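Local coordinates for protein DNA polymerase III subunit beta (Helicobacter pylori 26695, PDB 4S3I) that acts as the beta sliding clamp, tethering DNA polymerases and other proteins to DNA and conferring processivity on them, at residues L180-Q184 against Y247-L251; A317-G321 against L341-P346; S347-Q353 against I367-P373. One frame throughout, in Å; residues are numbered along the deposited sequence.

Contact 1 of 3, residues L180-Q184 against Y247-L251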
loop_
_atom_site.group_PDB
_atom_site.type_symbol
_atom_site.label_atom_id
_atom_site.label_comp_id
_atom_site.label_asym_id
_atom_site.label_seq_id
_atom_site.Cartn_x
_atom_site.Cartn_y
_atom_site.Cartn_z
ATOM N N LEU A 180 11.164 -26.858 5.281
ATOM C CA LEU A 180 11.507 -27.330 3.954
ATOM C C LEU A 180 10.196 -27.670 3.290
ATOM O O LEU A 180 9.378 -28.402 3.862
ATOM C CB LEU A 180 12.406 -28.562 4.066
ATOM C CG LEU A 180 12.828 -29.271 2.783
ATOM C CD1 LEU A 180 14.293 -29.656 2.866
ATOM C CD2 LEU A 180 11.969 -30.501 2.573
ATOM N N SER A 181 9.970 -27.099 2.111
ATOM C CA SER A 181 8.751 -27.380 1.364
ATOM C C SER A 181 9.153 -27.998 0.050
ATOM O O SER A 181 10.139 -27.575 -0.580
ATOM C CB SER A 181 7.931 -26.117 1.122
ATOM O OG SER A 181 7.364 -25.657 2.328
ATOM N N TYR A 182 8.397 -29.007 -0.364
ATOM C CA TYR A 182 8.740 -29.739 -1.572
ATOM C C TYR A 182 7.505 -30.221 -2.298
ATOM O O TYR A 182 6.411 -30.283 -1.725
ATOM C CB TYR A 182 9.638 -30.933 -1.246
ATOM C CG TYR A 182 8.957 -31.994 -0.403
ATOM C CD1 TYR A 182 9.008 -31.938 0.984
ATOM C CD2 TYR A 182 8.272 -33.056 -0.995
ATOM C CE1 TYR A 182 8.395 -32.901 1.765
ATOM C CE2 TYR A 182 7.654 -34.021 -0.223
ATOM C CZ TYR A 182 7.718 -33.934 1.158
ATOM O OH TYR A 182 7.113 -34.888 1.942
ATOM N N THR A 183 7.687 -30.567 -3.564
ATOM C CA THR A 183 6.639 -31.235 -4.303
ATOM C C THR A 183 7.295 -32.082 -5.355
ATOM O O THR A 183 8.420 -31.800 -5.803
ATOM C CB THR A 183 5.646 -30.257 -4.941
ATOM O OG1 THR A 183 4.542 -30.986 -5.498
ATOM C CG2 THR A 183 6.316 -29.435 -6.044
ATOM N N GLN A 184 6.607 -33.143 -5.734
ATOM C CA GLN A 184 7.097 -33.993 -6.793
ATOM C C GLN A 184 6.062 -33.956 -7.911
ATOM O O GLN A 184 4.893 -34.301 -7.701
ATOM C CB GLN A 184 7.348 -35.412 -6.272
ATOM C CG GLN A 184 8.310 -36.224 -7.134
ATOM C CD GLN A 184 9.035 -37.308 -6.346
ATOM O OE1 GLN A 184 10.031 -37.040 -5.669
ATOM N NE2 GLN A 184 8.534 -38.538 -6.431
ATOM N N TYR A 247 17.353 -33.188 0.149
ATOM C CA TYR A 247 16.259 -33.053 1.091
ATOM C C TYR A 247 15.699 -34.413 1.504
ATOM O O TYR A 247 15.087 -34.541 2.562
ATOM C CB TYR A 247 15.156 -32.175 0.496
ATOM C CG TYR A 247 14.227 -32.875 -0.474
ATOM C CD1 TYR A 247 14.535 -32.961 -1.828
ATOM C CD2 TYR A 247 13.029 -33.427 -0.037
ATOM C CE1 TYR A 247 13.682 -33.591 -2.715
ATOM C CE2 TYR A 247 12.172 -34.058 -0.912
ATOM C CZ TYR A 247 12.501 -34.134 -2.252
ATOM O OH TYR A 247 11.645 -34.766 -3.126
ATOM N N GLN A 248 15.908 -35.424 0.667
ATOM C CA GLN A 248 15.358 -36.749 0.930
ATOM C C GLN A 248 15.945 -37.364 2.192
ATOM O O GLN A 248 15.261 -38.094 2.914
ATOM C CB GLN A 248 15.612 -37.675 -0.255
ATOM C CG GLN A 248 14.427 -38.550 -0.591
ATOM C CD GLN A 248 13.317 -37.767 -1.252
ATOM O OE1 GLN A 248 13.578 -36.879 -2.066
ATOM N NE2 GLN A 248 12.072 -38.082 -0.904
ATOM N N LYS A 249 17.209 -37.046 2.460
ATOM C CA LYS A 249 17.933 -37.613 3.595
ATOM C C LYS A 249 17.458 -37.064 4.943
ATOM O O LYS A 249 17.758 -37.634 5.995
ATOM C CB LYS A 249 19.440 -37.381 3.428
ATOM C CG LYS A 249 19.960 -37.544 1.992
ATOM C CD LYS A 249 20.300 -38.995 1.638
ATOM C CE LYS A 249 19.072 -39.832 1.259
ATOM N NZ LYS A 249 18.776 -39.843 -0.206
ATOM N N ILE A 250 16.706 -35.965 4.900
ATOM C CA ILE A 250 16.233 -35.291 6.109
ATOM C C ILE A 250 14.781 -35.640 6.433
ATOM O O ILE A 250 14.346 -35.507 7.578
ATOM C CB ILE A 250 16.357 -33.760 5.982
ATOM C CG1 ILE A 250 17.330 -33.398 4.855
ATOM C CG2 ILE A 250 16.774 -33.146 7.312
ATOM C CD1 ILE A 250 17.820 -31.954 4.876
ATOM N N LEU A 251 14.032 -36.065 5.419
ATOM C CA LEU A 251 12.655 -36.505 5.620
ATOM C C LEU A 251 12.636 -37.758 6.486
ATOM O O LEU A 251 13.384 -38.709 6.231
ATOM C CB LEU A 251 11.958 -36.805 4.293
ATOM C CG LEU A 251 11.648 -35.665 3.330
ATOM C CD1 LEU A 251 10.626 -36.111 2.283
ATOM C CD2 LEU A 251 11.145 -34.443 4.079
#
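Apolar side-chain packing joins a strand of the central domain, 180-184, to the loop 247-251, which lies between strands 233-238 and 257-262 in the passage from the central to the C-terminal domain. Leu180, Tyr182 and Gln184 project from one face of the strand toward the loop, where a turn, with Ile250 N bonded to Tyr247 O (3.2 Å), brings Tyr247 and Leu251 round to meet them. Leu180 CD1 lies 3.6 Å from Tyr247 CB. The two tyrosine rings meet obliquely, centroids 5.3 Å apart and planes at 31°, with Tyr247 CE2 over one face of the Tyr182 ring, 3.9 Å from Tyr182 CG. Leu251 CD1 comes within 3.8 Å of Tyr182 CZ. On the strand's other face, the hydroxyls of Ser181 and Thr183 form hydrogen bonds with Thr369 OG1 and the backbone O of Lys366. In bacterial beta clamps the cleft for partner peptides lies between these domains, so this contact probably borders it. No hydrogen bond crosses between the two segments, so their fit rests on apolar packing.

Contact 2 of 3, residues A317-G321 against L341-P346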
loop_
_atom_site.group_PDB
_atom_site.type_symbol
_atom_site.label_atom_id
_atom_site.label_comp_id
_atom_site.label_asym_id
_atom_site.label_seq_id
_atom_site.Cartn_x
_atom_site.Cartn_y
_atom_site.Cartn_z
ATOM N N ALA A 317 -3.504 -36.784 25.559
ATOM C CA ALA A 317 -3.161 -35.523 24.889
ATOM C C ALA A 317 -1.756 -35.483 24.260
ATOM O O ALA A 317 -0.772 -35.892 24.878
ATOM C CB ALA A 317 -3.362 -34.344 25.841
ATOM N N PHE A 318 -1.686 -35.004 23.019
ATOM C CA PHE A 318 -0.414 -34.812 22.330
ATOM C C PHE A 318 -0.093 -33.315 22.343
ATOM O O PHE A 318 -0.914 -32.494 21.923
ATOM C CB PHE A 318 -0.516 -35.349 20.899
ATOM C CG PHE A 318 0.759 -35.225 20.094
ATOM C CD1 PHE A 318 1.809 -36.122 20.277
ATOM C CD2 PHE A 318 0.887 -34.234 19.126
ATOM C CE1 PHE A 318 2.983 -36.018 19.526
ATOM C CE2 PHE A 318 2.059 -34.120 18.368
ATOM C CZ PHE A 318 3.106 -35.013 18.570
ATOM N N HIS A 319 1.086 -32.959 22.843
ATOM C CA HIS A 319 1.480 -31.557 22.925
ATOM C C HIS A 319 2.585 -31.241 21.921
ATOM O O HIS A 319 3.593 -31.952 21.859
ATOM C CB HIS A 319 1.954 -31.217 24.335
ATOM C CG HIS A 319 0.950 -31.527 25.402
ATOM N ND1 HIS A 319 -0.110 -30.690 25.695
ATOM C CD2 HIS A 319 0.845 -32.575 26.251
ATOM C CE1 HIS A 319 -0.822 -31.215 26.676
ATOM N NE2 HIS A 319 -0.266 -32.357 27.031
ATOM N N LEU A 320 2.399 -30.174 21.144
ATOM C CA LEU A 320 3.375 -29.785 20.111
ATOM C C LEU A 320 3.633 -28.269 20.101
ATOM O O LEU A 320 2.694 -27.479 19.967
ATOM C CB LEU A 320 2.889 -30.240 18.733
ATOM C CG LEU A 320 3.828 -29.989 17.556
ATOM C CD1 LEU A 320 5.067 -30.876 17.664
ATOM C CD2 LEU A 320 3.098 -30.220 16.235
ATOM N N GLY A 321 4.893 -27.866 20.263
ATOM C CA GLY A 321 5.261 -26.458 20.192
ATOM C C GLY A 321 5.547 -26.073 18.749
ATOM O O GLY A 321 6.359 -26.728 18.086
ATOM N N LEU A 341 -1.471 -33.662 9.539
ATOM C CA LEU A 341 -0.310 -33.335 10.342
ATOM C C LEU A 341 0.337 -34.654 10.751
ATOM O O LEU A 341 -0.283 -35.452 11.464
ATOM C CB LEU A 341 -0.752 -32.560 11.588
ATOM C CG LEU A 341 0.312 -32.368 12.663
ATOM C CD1 LEU A 341 1.404 -31.485 12.130
ATOM C CD2 LEU A 341 -0.291 -31.750 13.934
ATOM N N ARG A 342 1.563 -34.901 10.293
ATOM C CA ARG A 342 2.265 -36.140 10.633
ATOM C C ARG A 342 3.392 -35.871 11.617
ATOM O O ARG A 342 4.257 -35.021 11.378
ATOM C CB ARG A 342 2.834 -36.826 9.378
ATOM C CG ARG A 342 1.837 -37.063 8.270
ATOM C CD ARG A 342 2.394 -38.031 7.221
ATOM N NE ARG A 342 1.584 -38.021 6.004
ATOM C CZ ARG A 342 0.459 -38.718 5.845
ATOM N NH1 ARG A 342 0.010 -39.498 6.824
ATOM N NH2 ARG A 342 -0.220 -38.638 4.706
ATOM N N CYS A 343 3.402 -36.615 12.718
ATOM C CA CYS A 343 4.344 -36.355 13.807
ATOM C C CYS A 343 5.006 -37.626 14.320
ATOM O O CYS A 343 4.453 -38.726 14.211
ATOM C CB CYS A 343 3.616 -35.735 15.003
ATOM S SG CYS A 343 2.757 -34.168 14.723
ATOM N N ASN A 344 6.184 -37.451 14.904
ATOM C CA ASN A 344 6.785 -38.468 15.749
ATOM C C ASN A 344 6.854 -37.881 17.151
ATOM O O ASN A 344 5.835 -37.468 17.695
ATOM C CB ASN A 344 8.164 -38.867 15.218
ATOM C CG ASN A 344 8.078 -39.600 13.902
ATOM O OD1 ASN A 344 7.333 -40.576 13.778
ATOM N ND2 ASN A 344 8.802 -39.115 12.898
ATOM N N GLU A 345 8.047 -37.808 17.727
ATOM C CA GLU A 345 8.214 -37.168 19.031
ATOM C C GLU A 345 8.006 -35.644 18.934
ATOM O O GLU A 345 8.232 -35.046 17.873
ATOM C CB GLU A 345 9.595 -37.496 19.610
ATOM C CG GLU A 345 9.570 -38.009 21.047
ATOM C CD GLU A 345 8.572 -39.136 21.259
ATOM O OE1 GLU A 345 7.719 -39.009 22.167
ATOM O OE2 GLU A 345 8.641 -40.147 20.522
ATOM N N PRO A 346 7.555 -35.013 20.037
ATOM C CA PRO A 346 7.292 -33.570 20.041
ATOM C C PRO A 346 8.537 -32.753 19.768
ATOM O O PRO A 346 8.409 -31.583 19.413
ATOM C CB PRO A 346 6.842 -33.299 21.483
ATOM C CG PRO A 346 6.260 -34.575 21.940
ATOM C CD PRO A 346 7.091 -35.652 21.282
HETATM O O HOH W 1 7.217 -29.534 20.618
#
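The C-terminal domain has the clamp fold, built from beta-alpha-beta-beta-beta units, and this contact lies within the second of them: strand 318-321 precedes helix 324-332, and strand 338-343 follows it. The two strands belong to different sheets. Their short segments run almost at right angles (98°) with axes 10.9 Å apart at closest approach, so the gap is too wide for strand pairing and is filled by side chains and by the segment 344-346. Phe318 reaches into it. Phe318 CZ sits 3.7 Å from Cys343 CB and Phe318 CE1 4.3 Å from Pro346 CG, while Asn344 O approaches the edge of the ring, 3.7 Å from Phe318 CE1. Cys343 SG stands 4.8 Å from the Phe318 ring centroid, an oblique sulfur-aromatic contact. Deeper in, Leu320 CD2 packs against Cys343 SG (4.2 Å) and Leu341 CD2 (4.4 Å), and Phe350 of the adjoining strand touches Leu320, Leu341 and Cys343, extending this apolar layer. The turn is held from its far side by Asn344, whose side chain bonds to Ile256 N and Glu254 O. Pro346 lies against the first strand, its CB 3.5 Å from His319 O. A water closes this end, accepting from Gly321 N at 2.9 Å and donating to Pro346 O at 2.7 Å.

Contact 3 of 3, residues S347-Q353 against I367-P373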
loop_
_atom_site.group_PDB
_atom_site.type_symbol
_atom_site.label_atom_id
_atom_site.label_comp_id
_atom_site.label_asym_id
_atom_site.label_seq_id
_atom_site.Cartn_x
_atom_site.Cartn_y
_atom_site.Cartn_z
ATOM N N SER A 347 9.712 -33.347 19.971
ATOM C CA SER A 347 10.979 -32.667 19.723
ATOM C C SER A 347 11.466 -32.935 18.296
ATOM O O SER A 347 12.488 -32.396 17.868
ATOM C CB SER A 347 12.031 -33.138 20.724
ATOM O OG SER A 347 12.135 -34.553 20.697
ATOM N N SER A 348 10.719 -33.767 17.573
ATOM C CA SER A 348 11.075 -34.176 16.213
ATOM C C SER A 348 10.340 -33.369 15.147
ATOM O O SER A 348 9.219 -32.913 15.373
ATOM C CB SER A 348 10.785 -35.670 16.003
ATOM O OG SER A 348 11.728 -36.471 16.683
ATOM N N PRO A 349 10.976 -33.201 13.973
ATOM C CA PRO A 349 10.356 -32.535 12.823
ATOM C C PRO A 349 9.000 -33.138 12.488
ATOM O O PRO A 349 8.828 -34.363 12.572
ATOM C CB PRO A 349 11.337 -32.826 11.683
ATOM C CG PRO A 349 12.672 -32.939 12.364
ATOM C CD PRO A 349 12.393 -33.537 13.725
ATOM N N PHE A 350 8.046 -32.297 12.104
ATOM C CA PHE A 350 6.743 -32.798 11.701
ATOM C C PHE A 350 6.361 -32.277 10.329
ATOM O O PHE A 350 6.926 -31.295 9.846
ATOM C CB PHE A 350 5.670 -32.416 12.721
ATOM C CG PHE A 350 5.505 -30.931 12.914
ATOM C CD1 PHE A 350 4.561 -30.212 12.182
ATOM C CD2 PHE A 350 6.281 -30.257 13.844
ATOM C CE1 PHE A 350 4.395 -28.831 12.387
ATOM C CE2 PHE A 350 6.129 -28.887 14.051
ATOM C CZ PHE A 350 5.185 -28.176 13.320
ATOM N N LEU A 351 5.374 -32.920 9.720
ATOM C CA LEU A 351 5.048 -32.672 8.329
ATOM C C LEU A 351 3.630 -32.151 8.214
ATOM O O LEU A 351 2.732 -32.618 8.920
ATOM C CB LEU A 351 5.191 -33.975 7.521
ATOM C CG LEU A 351 5.150 -33.875 5.990
ATOM C CD1 LEU A 351 6.468 -33.315 5.474
ATOM C CD2 LEU A 351 4.835 -35.210 5.324
ATOM N N ILE A 352 3.427 -31.183 7.324
ATOM C CA ILE A 352 2.080 -30.717 6.988
ATOM C C ILE A 352 1.864 -30.928 5.504
ATOM O O ILE A 352 2.705 -30.538 4.699
ATOM C CB ILE A 352 1.896 -29.219 7.361
ATOM C CG1 ILE A 352 1.831 -29.064 8.883
ATOM C CG2 ILE A 352 0.626 -28.636 6.729
ATOM C CD1 ILE A 352 1.887 -27.626 9.361
ATOM N N GLN A 353 0.757 -31.564 5.131
ATOM C CA GLN A 353 0.485 -31.789 3.716
ATOM C C GLN A 353 -1.009 -31.872 3.458
ATOM O O GLN A 353 -1.803 -31.925 4.407
ATOM C CB GLN A 353 1.219 -33.040 3.204
ATOM C CG GLN A 353 0.685 -34.348 3.735
ATOM C CD GLN A 353 1.568 -35.543 3.368
ATOM O OE1 GLN A 353 1.274 -36.673 3.750
ATOM N NE2 GLN A 353 2.652 -35.293 2.629
ATOM N N ILE A 367 2.067 -29.363 -2.290
ATOM C CA ILE A 367 3.259 -29.032 -1.525
ATOM C C ILE A 367 3.117 -29.608 -0.118
ATOM O O ILE A 367 2.039 -29.541 0.475
ATOM C CB ILE A 367 3.447 -27.486 -1.432
ATOM C CG1 ILE A 367 4.198 -26.943 -2.656
ATOM C CG2 ILE A 367 4.248 -27.103 -0.193
ATOM C CD1 ILE A 367 3.631 -27.342 -3.993
ATOM N N SER A 368 4.201 -30.179 0.400
ATOM C CA SER A 368 4.257 -30.672 1.768
ATOM C C SER A 368 5.313 -29.844 2.456
ATOM O O SER A 368 6.304 -29.468 1.822
ATOM C CB SER A 368 4.673 -32.156 1.785
ATOM O OG SER A 368 3.739 -32.951 1.085
ATOM N N THR A 369 5.119 -29.548 3.738
ATOM C CA THR A 369 6.122 -28.801 4.478
ATOM C C THR A 369 6.579 -29.557 5.723
ATOM O O THR A 369 5.757 -30.013 6.537
ATOM C CB THR A 369 5.616 -27.405 4.889
ATOM O OG1 THR A 369 5.181 -26.672 3.733
ATOM C CG2 THR A 369 6.732 -26.631 5.593
ATOM N N LEU A 370 7.891 -29.689 5.865
ATOM C CA LEU A 370 8.485 -30.308 7.042
ATOM C C LEU A 370 9.040 -29.199 7.933
ATOM O O LEU A 370 9.768 -28.329 7.455
ATOM C CB LEU A 370 9.599 -31.271 6.625
ATOM C CG LEU A 370 10.316 -31.944 7.797
ATOM C CD1 LEU A 370 9.464 -33.072 8.375
ATOM C CD2 LEU A 370 11.700 -32.451 7.401
ATOM N N MET A 371 8.696 -29.227 9.221
ATOM C CA MET A 371 9.050 -28.147 10.148
ATOM C C MET A 371 9.668 -28.664 11.437
ATOM O O MET A 371 9.262 -29.707 11.942
ATOM C CB MET A 371 7.800 -27.349 10.524
ATOM C CG MET A 371 7.429 -26.257 9.563
ATOM S SD MET A 371 5.710 -25.797 9.809
ATOM C CE MET A 371 5.731 -25.304 11.533
ATOM N N MET A 372 10.630 -27.915 11.975
ATOM C CA MET A 372 11.169 -28.186 13.301
ATOM C C MET A 372 10.206 -27.603 14.341
ATOM O O MET A 372 9.774 -26.454 14.206
ATOM C CB MET A 372 12.535 -27.516 13.480
ATOM C CG MET A 372 13.590 -27.968 12.484
ATOM S SD MET A 372 15.002 -26.832 12.382
ATOM C CE MET A 372 15.615 -26.862 14.064
ATOM N N PRO A 373 9.866 -28.388 15.385
ATOM C CA PRO A 373 8.981 -27.874 16.440
ATOM C C PRO A 373 9.738 -27.001 17.434
ATOM O O PRO A 373 10.974 -26.967 17.407
ATOM C CB PRO A 373 8.517 -29.147 17.141
ATOM C CG PRO A 373 9.705 -30.076 17.006
ATOM C CD PRO A 373 10.217 -29.806 15.604
HETATM O O HOH W 2 2.665 -27.341 3.310
#
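The last two strands of the second beta-alpha-beta-beta-beta unit of the C-terminal domain, 350-353 and 368-371, pair antiparallel, their short axes approaching to 4.6 Å. Phe350 and Met371 bond backbone to backbone in both directions, as do Ile352 and Thr369, at 2.7 Å from Ile352 N to Thr369 O; Leu351 and Leu370 form the non-hydrogen-bonded pair between them. On the face carrying these leucines, Leu370 fills the hollow between Pro349 and Leu351: its CD1 is 3.8 Å from Pro349 CB and its CB 3.9 Å from Leu351 CD1. On the opposite face the Phe350 ring folds across the neighbouring strand. Met371 CB sits under the ring in a CH-pi contact, 4.2 Å from the ring centroid, and Met371 CE reaches 3.4 Å from Phe350 CZ. Met371 SD, 5.0 Å from the Phe350 ring centroid, adds an oblique Met-aromatic contact. Met371 thus wedges between Phe350 and Ile352, with its SD 4.3 Å from Ile352 CD1. Pro373 closes the end of the ladder, CD 3.3 Å from Ser348 O, CA near the edge of the Phe350 ring. At the other end Gln353 NE2 bonds to Ser368 OG (3.0 Å), while Gln353 OE1 accepts a hydrogen bond from Arg342 NE. Strands 338-343 and 179-185 flank the pair in the sheet, and helix 324-332 covers the Phe350-Met371 face with Phe326, Phe327 and Ala330.

Overall arrangement
Contacts 1 and 3 share one sheet that runs from the central into the C-terminal domain: strand 179-185 neighbours strand 368-371, with Leu180 O 2.8 Å from Leu370 N. Contact 2 joins from the other side, strand 338-343 lying beside 350-354, with Arg342 O 2.9 Å from Leu351 N. Contact 3 is thus the buried middle, and its backbone ladder contrasts with the two partly buried contacts, where no direct hydrogen bond crosses. Contact 1 packs a loop onto this sheet; contact 2 ties the sheet to a second one. The centres of contacts 1 and 2 are about 19 Å apart, each about 10 Å from that of contact 3.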